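Local atomic coordinates of fluoride-specific ion channel FluC (PDB entry 5NKQ), a protein that forms a double-barrelled, dual-topology membrane channel that is highly specific for fluoride and lowers its toxic concentration in the cell. Residues A[51-54]-A[55-59]; A[63-66]-A[67-70]. All coordinates share one frame; numbering follows the deposited sequence.

Contact 1: A[51-54]-A[55-59]; sequences GVMV and ALIAS
Val-52 turns CG1 anti to its backbone N (chi1 171°), and Leu-56 sets CG anti to its own carbonyl carbon (chi1 -76°); the two side chains then lie side by side one turn apart on a transmembrane alpha-helix, with Val-52 CG1 3.8 Å from Leu-56 CD1. This i to i+4 contact makes one apolar strip, on which Val-123 of the helix 98-126 packs. Met-53 bends at all three torsions, so that its thioether curls forward, toward the next turn: SD comes within 4.4 Å of Leu-56 CD1, and CE lies 4.3 Å from Ile-57 CG1. A flexible, unbranched chain suits this place, where Met-53 also packs on Ala-71, Val-72 and Leu-76 of the helix 65-79. The beta-branched Val-54 packs on Leu-120 and Ile-57 on Arg-68 of the helix 65-79, and both meet aromatic side chains of a different protein bound to the channel. Within the membrane the backbone must satisfy its own polar atoms, and four successive i to i+4 bonds do so. Those from Ala-55 N to Gly-51 O and from Ala-58 N to Val-54 O are the longer ones. The shortest joins Ile-57 N to Met-53 O at 2.8 Å, with an N-H...O angle of 163°, while Ile-57 CG1 lies 3.1 Å from that same oxygen, Met-53 O.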
ATOM      1  N   GLY A  51       8.429 -10.585  -3.228  1.00 30.14           N
ATOM      2  CA  GLY A  51       9.587 -10.978  -4.010  1.00 32.89           C
ATOM      3  C   GLY A  51       9.866 -12.463  -3.893  1.00 34.01           C
ATOM      4  O   GLY A  51      10.259 -13.111  -4.867  1.00 30.84           O
ATOM      5  N   VAL A  52       9.655 -13.023  -2.700  1.00 34.65           N
ATOM      6  CA  VAL A  52       9.770 -14.467  -2.519  1.00 33.61           C
ATOM      7  C   VAL A  52       8.695 -15.187  -3.323  1.00 35.82           C
ATOM      8  O   VAL A  52       8.966 -16.175  -4.015  1.00 39.05           O
ATOM      9  CB  VAL A  52       9.690 -14.827  -1.024  1.00 28.34           C
ATOM     10  CG1 VAL A  52       9.591 -16.336  -0.842  1.00 29.71           C
ATOM     11  CG2 VAL A  52      10.889 -14.264  -0.274  1.00 28.55           C
ATOM     12  N   MET A  53       7.455 -14.694  -3.248  1.00 35.26           N
ATOM     13  CA  MET A  53       6.351 -15.367  -3.924  1.00 31.39           C
ATOM     14  C   MET A  53       6.491 -15.292  -5.439  1.00 29.10           C
ATOM     15  O   MET A  53       6.287 -16.295  -6.133  1.00 31.87           O
ATOM     16  CB  MET A  53       5.018 -14.771  -3.476  1.00 31.36           C
ATOM     17  CG  MET A  53       4.587 -15.196  -2.082  1.00 35.86           C
ATOM     18  SD  MET A  53       4.557 -16.990  -1.888  1.00 37.65           S
ATOM     19  CE  MET A  53       3.411 -17.457  -3.184  1.00 37.22           C
ATOM     20  N   VAL A  54       6.835 -14.116  -5.971  1.00 27.71           N
ATOM     21  CA  VAL A  54       6.994 -13.972  -7.418  1.00 31.32           C
ATOM     22  C   VAL A  54       8.054 -14.935  -7.938  1.00 31.96           C
ATOM     23  O   VAL A  54       7.892 -15.547  -9.002  1.00 35.87           O
ATOM     24  CB  VAL A  54       7.325 -12.511  -7.776  1.00 29.33           C
ATOM     25  CG1 VAL A  54       7.883 -12.416  -9.188  1.00 30.83           C
ATOM     26  CG2 VAL A  54       6.083 -11.644  -7.647  1.00 28.53           C
ATOM     27  N   ALA A  55       9.146 -15.104  -7.189  1.00 33.00           N
ATOM     28  CA  ALA A  55      10.195 -16.020  -7.623  1.00 34.17           C
ATOM     29  C   ALA A  55       9.752 -17.473  -7.488  1.00 33.27           C
ATOM     30  O   ALA A  55      10.103 -18.314  -8.324  1.00 29.94           O
ATOM     31  CB  ALA A  55      11.474 -15.765  -6.830  1.00 30.43           C
ATOM     32  N   LEU A  56       8.979 -17.789  -6.445  1.00 34.36           N
ATOM     33  CA  LEU A  56       8.496 -19.156  -6.272  1.00 34.71           C
ATOM     34  C   LEU A  56       7.467 -19.521  -7.335  1.00 34.07           C
ATOM     35  O   LEU A  56       7.464 -20.649  -7.842  1.00 33.29           O
ATOM     36  CB  LEU A  56       7.906 -19.336  -4.875  1.00 34.77           C
ATOM     37  CG  LEU A  56       8.896 -19.460  -3.715  1.00 36.62           C
ATOM     38  CD1 LEU A  56       8.156 -19.547  -2.391  1.00 34.88           C
ATOM     39  CD2 LEU A  56       9.790 -20.674  -3.911  1.00 36.11           C
ATOM     40  N   ILE A  57       6.580 -18.582  -7.679  1.00 31.42           N
ATOM     41  CA  ILE A  57       5.567 -18.846  -8.698  1.00 30.02           C
ATOM     42  C   ILE A  57       6.224 -19.119 -10.045  1.00 32.49           C
ATOM     43  O   ILE A  57       5.800 -20.011 -10.790  1.00 37.61           O
ATOM     44  CB  ILE A  57       4.575 -17.670  -8.776  1.00 32.69           C
ATOM     45  CG1 ILE A  57       3.770 -17.565  -7.480  1.00 32.41           C
ATOM     46  CG2 ILE A  57       3.645 -17.826  -9.970  1.00 29.13           C
ATOM     47  CD1 ILE A  57       3.062 -16.242  -7.315  1.00 32.61           C
ATOM     48  N   ALA A  58       7.275 -18.363 -10.374  1.00 33.51           N
ATOM     49  CA  ALA A  58       7.962 -18.563 -11.646  1.00 33.73           C
ATOM     50  C   ALA A  58       8.630 -19.930 -11.716  1.00 38.61           C
ATOM     51  O   ALA A  58       8.753 -20.503 -12.805  1.00 43.31           O
ATOM     52  CB  ALA A  58       8.994 -17.455 -11.864  1.00 30.55           C
ATOM     53  N   SER A  59       9.063 -20.466 -10.580  1.00 41.21           N
ATOM     54  CA  SER A  59       9.695 -21.777 -10.528  1.00 44.25           C
ATOM     55  C   SER A  59       8.699 -22.907 -10.310  1.00 40.72           C
ATOM     56  O   SER A  59       9.098 -24.077 -10.330  1.00 37.36           O
ATOM     57  CB  SER A  59      10.760 -21.806  -9.426  1.00 47.51           C
ATOM     58  OG  SER A  59      10.201 -21.468  -8.169  1.00 49.93           O
TER

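Contact 2: A[63-66]-A[67-70]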
ATOM      1  N   TRP A  63       1.587 -24.843 -10.038  1.00 40.54           N
ATOM      2  CA  TRP A  63       0.752 -24.473  -8.905  1.00 39.43           C
ATOM      3  C   TRP A  63      -0.584 -23.926  -9.398  1.00 41.58           C
ATOM      4  O   TRP A  63      -0.607 -23.092 -10.315  1.00 43.44           O
ATOM      5  CB  TRP A  63       1.453 -23.426  -8.039  1.00 38.86           C
ATOM      6  CG  TRP A  63       2.481 -23.986  -7.104  1.00 40.85           C
ATOM      7  CD1 TRP A  63       2.824 -25.297  -6.951  1.00 40.54           C
ATOM      8  CD2 TRP A  63       3.295 -23.248  -6.186  1.00 42.70           C
ATOM      9  NE1 TRP A  63       3.805 -25.421  -5.996  1.00 40.54           N
ATOM     10  CE2 TRP A  63       4.111 -24.177  -5.511  1.00 42.18           C
ATOM     11  CE3 TRP A  63       3.414 -21.890  -5.869  1.00 45.42           C
ATOM     12  CZ2 TRP A  63       5.034 -23.792  -4.540  1.00 43.61           C
ATOM     13  CZ3 TRP A  63       4.330 -21.511  -4.905  1.00 45.88           C
ATOM     14  CH2 TRP A  63       5.129 -22.459  -4.252  1.00 45.89           C
ATOM     15  N   PRO A  64      -1.707 -24.365  -8.832  1.00 40.02           N
ATOM     16  CA  PRO A  64      -2.998 -23.784  -9.212  1.00 39.77           C
ATOM     17  C   PRO A  64      -3.083 -22.318  -8.813  1.00 42.89           C
ATOM     18  O   PRO A  64      -2.304 -21.816  -7.999  1.00 43.26           O
ATOM     19  CB  PRO A  64      -4.016 -24.636  -8.443  1.00 42.09           C
ATOM     20  CG  PRO A  64      -3.237 -25.246  -7.323  1.00 41.49           C
ATOM     21  CD  PRO A  64      -1.851 -25.452  -7.850  1.00 38.92           C
ATOM     22  N   ALA A  65      -4.059 -21.626  -9.407  1.00 40.52           N
ATOM     23  CA  ALA A  65      -4.151 -20.179  -9.235  1.00 37.78           C
ATOM     24  C   ALA A  65      -4.492 -19.787  -7.803  1.00 33.39           C
ATOM     25  O   ALA A  65      -4.110 -18.698  -7.358  1.00 32.71           O
ATOM     26  CB  ALA A  65      -5.186 -19.600 -10.198  1.00 38.23           C
ATOM     27  N   TRP A  66      -5.197 -20.648  -7.064  1.00 29.67           N
ATOM     28  CA  TRP A  66      -5.644 -20.267  -5.728  1.00 29.19           C
ATOM     29  C   TRP A  66      -4.488 -20.095  -4.752  1.00 29.55           C
ATOM     30  O   TRP A  66      -4.666 -19.453  -3.712  1.00 27.19           O
ATOM     31  CB  TRP A  66      -6.642 -21.293  -5.181  1.00 30.96           C
ATOM     32  CG  TRP A  66      -6.041 -22.613  -4.787  1.00 31.71           C
ATOM     33  CD1 TRP A  66      -5.950 -23.735  -5.559  1.00 36.84           C
ATOM     34  CD2 TRP A  66      -5.464 -22.951  -3.519  1.00 31.93           C
ATOM     35  NE1 TRP A  66      -5.348 -24.747  -4.853  1.00 35.95           N
ATOM     36  CE2 TRP A  66      -5.038 -24.292  -3.598  1.00 33.53           C
ATOM     37  CE3 TRP A  66      -5.263 -22.250  -2.326  1.00 36.26           C
ATOM     38  CZ2 TRP A  66      -4.423 -24.945  -2.532  1.00 35.18           C
ATOM     39  CZ3 TRP A  66      -4.651 -22.899  -1.269  1.00 38.78           C
ATOM     40  CH2 TRP A  66      -4.239 -24.234  -1.379  1.00 36.60           C
ATOM     41  N   ILE A  67      -3.312 -20.644  -5.058  1.00 29.24           N
ATOM     42  CA  ILE A  67      -2.164 -20.471  -4.174  1.00 33.09           C
ATOM     43  C   ILE A  67      -1.676 -19.028  -4.210  1.00 31.52           C
ATOM     44  O   ILE A  67      -1.525 -18.381  -3.168  1.00 30.78           O
ATOM     45  CB  ILE A  67      -1.043 -21.458  -4.545  1.00 39.06           C
ATOM     46  CG1 ILE A  67      -1.449 -22.888  -4.177  1.00 43.67           C
ATOM     47  CG2 ILE A  67       0.257 -21.073  -3.856  1.00 42.13           C
ATOM     48  CD1 ILE A  67      -0.368 -23.916  -4.433  1.00 45.18           C
ATOM     49  N   ARG A  68      -1.428 -18.498  -5.412  1.00 32.18           N
ATOM     50  CA  ARG A  68      -0.950 -17.123  -5.515  1.00 36.46           C
ATOM     51  C   ARG A  68      -2.030 -16.120  -5.133  1.00 35.79           C
ATOM     52  O   ARG A  68      -1.714 -15.026  -4.651  1.00 37.03           O
ATOM     53  CB  ARG A  68      -0.436 -16.840  -6.927  1.00 38.12           C
ATOM     54  CG  ARG A  68      -1.478 -16.951  -8.027  1.00 42.13           C
ATOM     55  CD  ARG A  68      -0.892 -16.520  -9.365  1.00 43.36           C
ATOM     56  NE  ARG A  68      -1.828 -16.704 -10.469  1.00 42.40           N
ATOM     57  CZ  ARG A  68      -1.882 -17.794 -11.228  1.00 44.02           C
ATOM     58  NH1 ARG A  68      -1.052 -18.803 -11.001  1.00 44.53           N
ATOM     59  NH2 ARG A  68      -2.765 -17.876 -12.212  1.00 45.36           N
ATOM     60  N   LEU A  69      -3.302 -16.469  -5.332  1.00 35.98           N
ATOM     61  CA  LEU A  69      -4.378 -15.561  -4.946  1.00 37.69           C
ATOM     62  C   LEU A  69      -4.515 -15.481  -3.430  1.00 37.59           C
ATOM     63  O   LEU A  69      -4.768 -14.403  -2.880  1.00 40.26           O
ATOM     64  CB  LEU A  69      -5.693 -16.003  -5.587  1.00 35.89           C
ATOM     65  CG  LEU A  69      -5.777 -15.831  -7.105  1.00 40.34           C
ATOM     66  CD1 LEU A  69      -7.071 -16.419  -7.643  1.00 40.02           C
ATOM     67  CD2 LEU A  69      -5.656 -14.362  -7.483  1.00 40.71           C
ATOM     68  N   ALA A  70      -4.344 -16.609  -2.737  1.00 36.20           N
ATOM     69  CA  ALA A  70      -4.449 -16.596  -1.281  1.00 36.74           C
ATOM     70  C   ALA A  70      -3.214 -15.979  -0.635  1.00 35.71           C
ATOM     71  O   ALA A  70      -3.330 -15.289   0.383  1.00 36.06           O
ATOM     72  CB  ALA A  70      -4.676 -18.014  -0.758  1.00 34.29           C
TER
HETATM   73  O   HOH W   1      -0.242 -19.964  -8.347  1.00 41.46           O
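Pro-64 O receives a hydrogen bond of 2.8 Å from water 1 and a weak one from Ile-67 N, 3.3 Å away, at the point where a transmembrane alpha-helix begins its first turn. The same water accepts weak bonds from Arg-68 N and Arg-68 NH1, so it links the carbonyl of the entering loop to both the backbone and the side chain of the first turn. Proline fits just ahead of a helix, because its missing N-H costs no bond there. Regular i to i+4 bonding then takes over, from Leu-69 N to Ala-65 O and from Ala-70 N to Trp-66 O.

Ile-67 sits between two indoles. Its CD1 lies over the five-membered ring of Trp-63, 4.2 Å from the centroid and displaced toward the rim. One carbon nearer the backbone on the same branch, CG1 stands above the six-membered ring of Trp-66, 3.9 Å from the centroid and only 10° off the normal. Both are CH-pi contacts, and the CG1-CD1 arm of isoleucine thus reaches from one indole to the other, while the beta-branch CG2 adds an apolar touch on Trp-63 CE3. Trp-66 reaches this position by placing CG between its backbone N and carbonyl carbon (chi1 72°), which folds the ring over Ile-67; Trp-63 also stacks on the ring of His-60.

Arg-68, extended from CG to NE, folds its guanidinium over Ala-65, where a small methyl lets the flat group settle. The charge has its main partner outside this stretch, an acidic side chain of a different protein bound to the channel, with which NH2 makes a salt bridge. On the alanine side, Arg-68 NH2 lies 3.6 Å from Ala-65 CB.

Overall arrangement
Contacts 1 and 2 lie on consecutive transmembrane helices, 37-59 and 65-79, with centres about 12 Å apart. Contact 1 occupies the last turns of one helix and contact 2 the entry and opening turns of the next. They meet where Ile-57 CD1 packs 3.6 Å from Arg-68 CB, and Leu-56 CB lies 4.2 Å from Trp-63 CZ3. Neither reaches an ion site directly: the side chain of Leu-69 is about 10 Å from the sodium-binding Gly-77, and Gly-51 lies about 9 Å from the side chain of the fluoride-binding Ser-112. Asn-43, earlier on helix 37-59, binds fluoride; Gly-77, later on helix 65-79, and Thr-80 just beyond its end hold the central sodium.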